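Local atomic coordinates of phytase (Debaryomyces castellii, PDB entry 2GFI), a protein that hydrolyses phytate (inositol hexakisphosphate) as a 3-phytase of the histidine acid phosphatase family. Residues Tyr226-Tyr230 against Gln282-Ser286; Leu37-Pro42 against Cys259-Asn264. All blocks are in the same frame, centred on the assembly; numbering follows the deposited sequence.

How the contacts relate
Both contacts lie among the helices of the chain, and their centres are about 17 Å apart. Their nearest atoms come within about 4 Å but do not touch. The segments alternate along the chain: 37-42 comes first, then 226-230, 259-264 and 282-286. Helices 229-241, 249-266 and 277-295 follow one another. Contact 1 joins the start of the first to the third. Contact 2 sets the loop 37-42, which precedes strand 59-69, against the middle one. Contact 2 is buried, and its Tyr261 side chain is about 6 Å from that of His70, the predicted nucleophile. It thus borders the probable active site, while contact 1 packs two of these helices farther out.

Contact 1 (Tyr226-Tyr230 against Gln282-Ser286); sequences YTTEY and QYSYS
The ring of Tyr226 has the edge of Tyr285 over one face and the methyl CG2 of its neighbour Thr227 over the other. The two tyrosines form a T-shaped (edge-to-face) pair, with planes at 78° and centroids 5.1 Å apart. CD2 of Tyr285 makes the approach, 3.4 Å from CE1 of Tyr226. The carbonyl O of Gln282 lies at the edge of the Tyr226 ring, 3.4 Å from CE2. The Tyr230 ring takes CB of Gln282 over one face in a CH-pi contact, 3.9 Å from the ring centroid. CG of Tyr230 sits between the backbone N and the carbonyl carbon (chi1 75°), which lays the ring over the start of the 282-286 segment. Tyr230 OH reaches CA of Tyr283 at 3.2 Å and also lies at the edge of the Tyr283 ring. Tyr226 OH passes CG of Gln282 at 3.4 Å and is hydrogen-bonded to Thr357; Tyr285 OH bonds to Pro353 O. An alanine at Tyr226 is likely to leave the edge of Tyr285 without its ring partner and Thr357 OG1 without this hydrogen bond. Thr227 OG1 accepts from Glu229 N at 3.2 Å, a capping bond in the turn before helix 229-241. The arrangement is a helix start packed by aromatic side chains against helix 277-295, within the helical part of this histidine acid phosphatase.

Contact 2 (Leu37-Pro42 against Cys259-Asn264); sequences LGGAAP and CAYELN
Asn264 reaches back along its helix to Ala40, and its amide meets the loop with both ends. ND2 donates to Ala40 O at 2.7 Å, nearly in line with the C=O bond, with the acceptor tilted 22° out of the amide plane. OD1 only packs on the proline ring, 3.1 Å from CD of Pro42, whose N has no hydrogen to give. CG of Asn264 is anti to its carbonyl carbon (chi1 -72°), and this brings the amide to the loop. Ala40 O also accepts from Gln371, and Asn264 ND2 also donates to Arg73 O, so both atoms of this bond have second partners.

The Tyr261 ring has Ala40 O over one face, while CB of Ala40 meets its CE2 at 3.5 Å. CB of Ala40 also touches CB of Ala260 at 3.6 Å, the small side chain on which Leu37 and Ala41 also rest. Leu37 lays CD1 against both Ala260 CB and SG of Cys259, which is disulfide-bonded to Cys272. Pro42 and Leu263 cross at about a right angle, with CD of the proline 3.6 Å from CD2 of the leucine. The type I' turn from Leu37 to Ala40 puts Leu37 and Ala40 together on the helix.

The Tyr261 side chain is about 7 Å from that of Asp333, the predicted proton donor, so the contact borders the probable active site. Gly39 O is hydrogen-bonded to the side chain of Arg69, the last residue of strand 59-69. The loop is thus packed on helix 249-266 and tied by this arginine to the end of the strand.

Contact 1 (Tyr226-Tyr230 against Gln282-Ser286)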
# COMPACT_ATOMS: atom_id res chain seq x y z
N TYR A 226 12.80 -1.04 35.58
CA TYR A 226 12.84 -1.59 34.22
C TYR A 226 14.23 -1.41 33.59
O TYR A 226 14.86 -0.36 33.74
CB TYR A 226 11.74 -0.96 33.37
CG TYR A 226 11.72 -1.51 31.96
CD1 TYR A 226 11.36 -2.84 31.72
CD2 TYR A 226 12.09 -0.73 30.89
CE1 TYR A 226 11.36 -3.36 30.46
CE2 TYR A 226 12.09 -1.24 29.61
CZ TYR A 226 11.72 -2.55 29.40
OH TYR A 226 11.71 -3.06 28.11
N THR A 227 14.69 -2.43 32.89
CA THR A 227 16.02 -2.46 32.28
C THR A 227 16.40 -1.20 31.48
O THR A 227 15.58 -0.62 30.77
CB THR A 227 16.14 -3.73 31.40
OG1 THR A 227 17.42 -3.77 30.76
CG2 THR A 227 15.08 -3.72 30.24
N THR A 228 17.66 -0.78 31.63
CA THR A 228 18.25 0.31 30.84
C THR A 228 19.43 -0.24 30.06
O THR A 228 20.13 0.50 29.40
CB THR A 228 18.79 1.46 31.75
OG1 THR A 228 19.60 0.90 32.80
CG2 THR A 228 17.67 2.17 32.48
N GLU A 229 19.64 -1.55 30.13
CA GLU A 229 20.77 -2.20 29.47
C GLU A 229 20.82 -1.92 27.98
O GLU A 229 21.88 -1.76 27.40
CB GLU A 229 20.76 -3.70 29.74
CG GLU A 229 20.71 -3.98 31.25
CD GLU A 229 20.45 -5.45 31.59
OE1 GLU A 229 21.42 -6.23 31.36
OE2 GLU A 229 19.28 -5.79 32.08
N TYR A 230 19.66 -1.83 27.34
CA TYR A 230 19.61 -1.57 25.91
C TYR A 230 20.24 -0.21 25.61
O TYR A 230 20.78 -0.01 24.54
CB TYR A 230 18.16 -1.67 25.39
CG TYR A 230 17.29 -0.49 25.75
CD1 TYR A 230 17.17 0.58 24.88
CD2 TYR A 230 16.58 -0.45 26.95
CE1 TYR A 230 16.35 1.67 25.19
CE2 TYR A 230 15.75 0.63 27.26
CZ TYR A 230 15.66 1.69 26.38
OH TYR A 230 14.90 2.80 26.68
N GLN A 282 11.94 -1.58 23.69
CA GLN A 282 12.23 -1.45 25.12
C GLN A 282 12.05 -0.01 25.55
O GLN A 282 11.46 0.26 26.60
CB GLN A 282 13.64 -1.93 25.44
CG GLN A 282 13.73 -3.41 25.38
CD GLN A 282 15.15 -3.87 25.28
OE1 GLN A 282 15.76 -3.77 24.21
NE2 GLN A 282 15.69 -4.37 26.37
N TYR A 283 12.53 0.92 24.72
CA TYR A 283 12.21 2.30 24.97
C TYR A 283 10.70 2.49 25.13
O TYR A 283 10.25 3.12 26.10
CB TYR A 283 12.71 3.23 23.88
CG TYR A 283 12.23 4.66 24.14
CD1 TYR A 283 12.87 5.46 25.09
CD2 TYR A 283 11.15 5.19 23.44
CE1 TYR A 283 12.47 6.77 25.34
CE2 TYR A 283 10.73 6.49 23.66
CZ TYR A 283 11.40 7.28 24.62
OH TYR A 283 11.00 8.57 24.85
N SER A 284 9.94 1.99 24.15
CA SER A 284 8.49 2.12 24.14
C SER A 284 7.89 1.62 25.43
O SER A 284 6.97 2.21 25.97
CB SER A 284 7.90 1.31 23.00
OG SER A 284 6.53 1.64 22.85
N TYR A 285 8.40 0.50 25.92
CA TYR A 285 7.81 -0.09 27.11
C TYR A 285 8.17 0.71 28.35
O TYR A 285 7.37 0.78 29.30
CB TYR A 285 8.19 -1.55 27.28
CG TYR A 285 7.46 -2.15 28.45
CD1 TYR A 285 6.08 -2.14 28.48
CD2 TYR A 285 8.15 -2.66 29.55
CE1 TYR A 285 5.41 -2.65 29.56
CE2 TYR A 285 7.50 -3.18 30.63
CZ TYR A 285 6.13 -3.17 30.63
OH TYR A 285 5.41 -3.70 31.68
N SER A 286 9.35 1.35 28.35
CA SER A 286 9.70 2.25 29.47
C SER A 286 8.72 3.42 29.59
O SER A 286 8.39 3.86 30.72
CB SER A 286 11.16 2.74 29.39
OG SER A 286 11.35 3.69 28.36

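Contact 2 (Leu37-Pro42 against Cys259-Asn264)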
# COMPACT_ATOMS: atom_id res chain seq x y z
N LEU A 37 7.43 5.27 19.91
CA LEU A 37 7.93 6.60 20.31
C LEU A 37 7.12 7.24 21.42
O LEU A 37 7.26 8.43 21.67
CB LEU A 37 8.13 7.53 19.11
CG LEU A 37 9.24 7.01 18.20
CD1 LEU A 37 9.32 7.81 16.90
CD2 LEU A 37 10.55 7.02 18.94
N GLY A 38 6.27 6.44 22.07
CA GLY A 38 5.63 6.85 23.32
C GLY A 38 4.58 7.96 23.23
O GLY A 38 4.32 8.62 24.21
N GLY A 39 3.98 8.16 22.05
CA GLY A 39 3.02 9.25 21.87
C GLY A 39 3.65 10.57 21.44
O GLY A 39 2.95 11.55 21.23
N ALA A 40 4.96 10.60 21.27
CA ALA A 40 5.64 11.85 20.93
C ALA A 40 5.62 12.10 19.44
O ALA A 40 5.67 13.25 18.98
CB ALA A 40 7.10 11.82 21.43
N ALA A 41 5.61 11.01 18.67
CA ALA A 41 5.75 11.06 17.23
C ALA A 41 4.34 11.36 16.62
O ALA A 41 3.39 11.58 17.38
CB ALA A 41 6.35 9.75 16.72
N PRO A 42 4.20 11.41 15.29
CA PRO A 42 2.91 11.76 14.70
C PRO A 42 1.73 10.85 15.11
O PRO A 42 1.92 9.74 15.65
CB PRO A 42 3.18 11.72 13.19
CG PRO A 42 4.67 12.06 13.10
CD PRO A 42 5.24 11.25 14.26
N CYS A 259 14.36 11.85 17.98
CA CYS A 259 13.84 11.18 16.79
C CYS A 259 12.34 11.51 16.57
O CYS A 259 11.94 11.98 15.51
CB CYS A 259 14.06 9.65 16.95
SG CYS A 259 12.91 8.60 16.04
N ALA A 260 11.53 11.28 17.61
CA ALA A 260 10.08 11.51 17.53
C ALA A 260 9.80 12.95 17.17
O ALA A 260 9.02 13.20 16.27
CB ALA A 260 9.41 11.12 18.81
N TYR A 261 10.45 13.88 17.87
CA TYR A 261 10.30 15.30 17.56
C TYR A 261 10.86 15.78 16.26
O TYR A 261 10.23 16.60 15.63
CB TYR A 261 10.68 16.18 18.76
CG TYR A 261 9.60 16.00 19.77
CD1 TYR A 261 8.38 16.62 19.58
CD2 TYR A 261 9.75 15.12 20.83
CE1 TYR A 261 7.34 16.43 20.44
CE2 TYR A 261 8.71 14.92 21.72
CZ TYR A 261 7.50 15.59 21.51
OH TYR A 261 6.46 15.39 22.36
N GLU A 262 12.02 15.30 15.84
CA GLU A 262 12.55 15.71 14.55
C GLU A 262 11.66 15.19 13.40
O GLU A 262 11.48 15.87 12.36
CB GLU A 262 13.97 15.18 14.36
CG GLU A 262 14.63 15.75 13.12
CD GLU A 262 16.12 15.47 13.10
OE1 GLU A 262 16.51 14.30 13.32
OE2 GLU A 262 16.89 16.42 12.88
N LEU A 263 11.14 13.98 13.59
CA LEU A 263 10.12 13.44 12.71
C LEU A 263 8.90 14.39 12.63
O LEU A 263 8.53 14.82 11.53
CB LEU A 263 9.72 12.02 13.17
CG LEU A 263 8.61 11.29 12.40
CD1 LEU A 263 8.99 11.06 10.93
CD2 LEU A 263 8.41 9.93 13.08
N ASN A 264 8.33 14.76 13.78
CA ASN A 264 7.24 15.75 13.81
C ASN A 264 7.62 17.02 13.08
O ASN A 264 6.90 17.52 12.22
CB ASN A 264 6.90 16.14 15.25
CG ASN A 264 6.21 15.08 15.99
OD1 ASN A 264 5.89 14.03 15.43
ND2 ASN A 264 5.96 15.32 17.27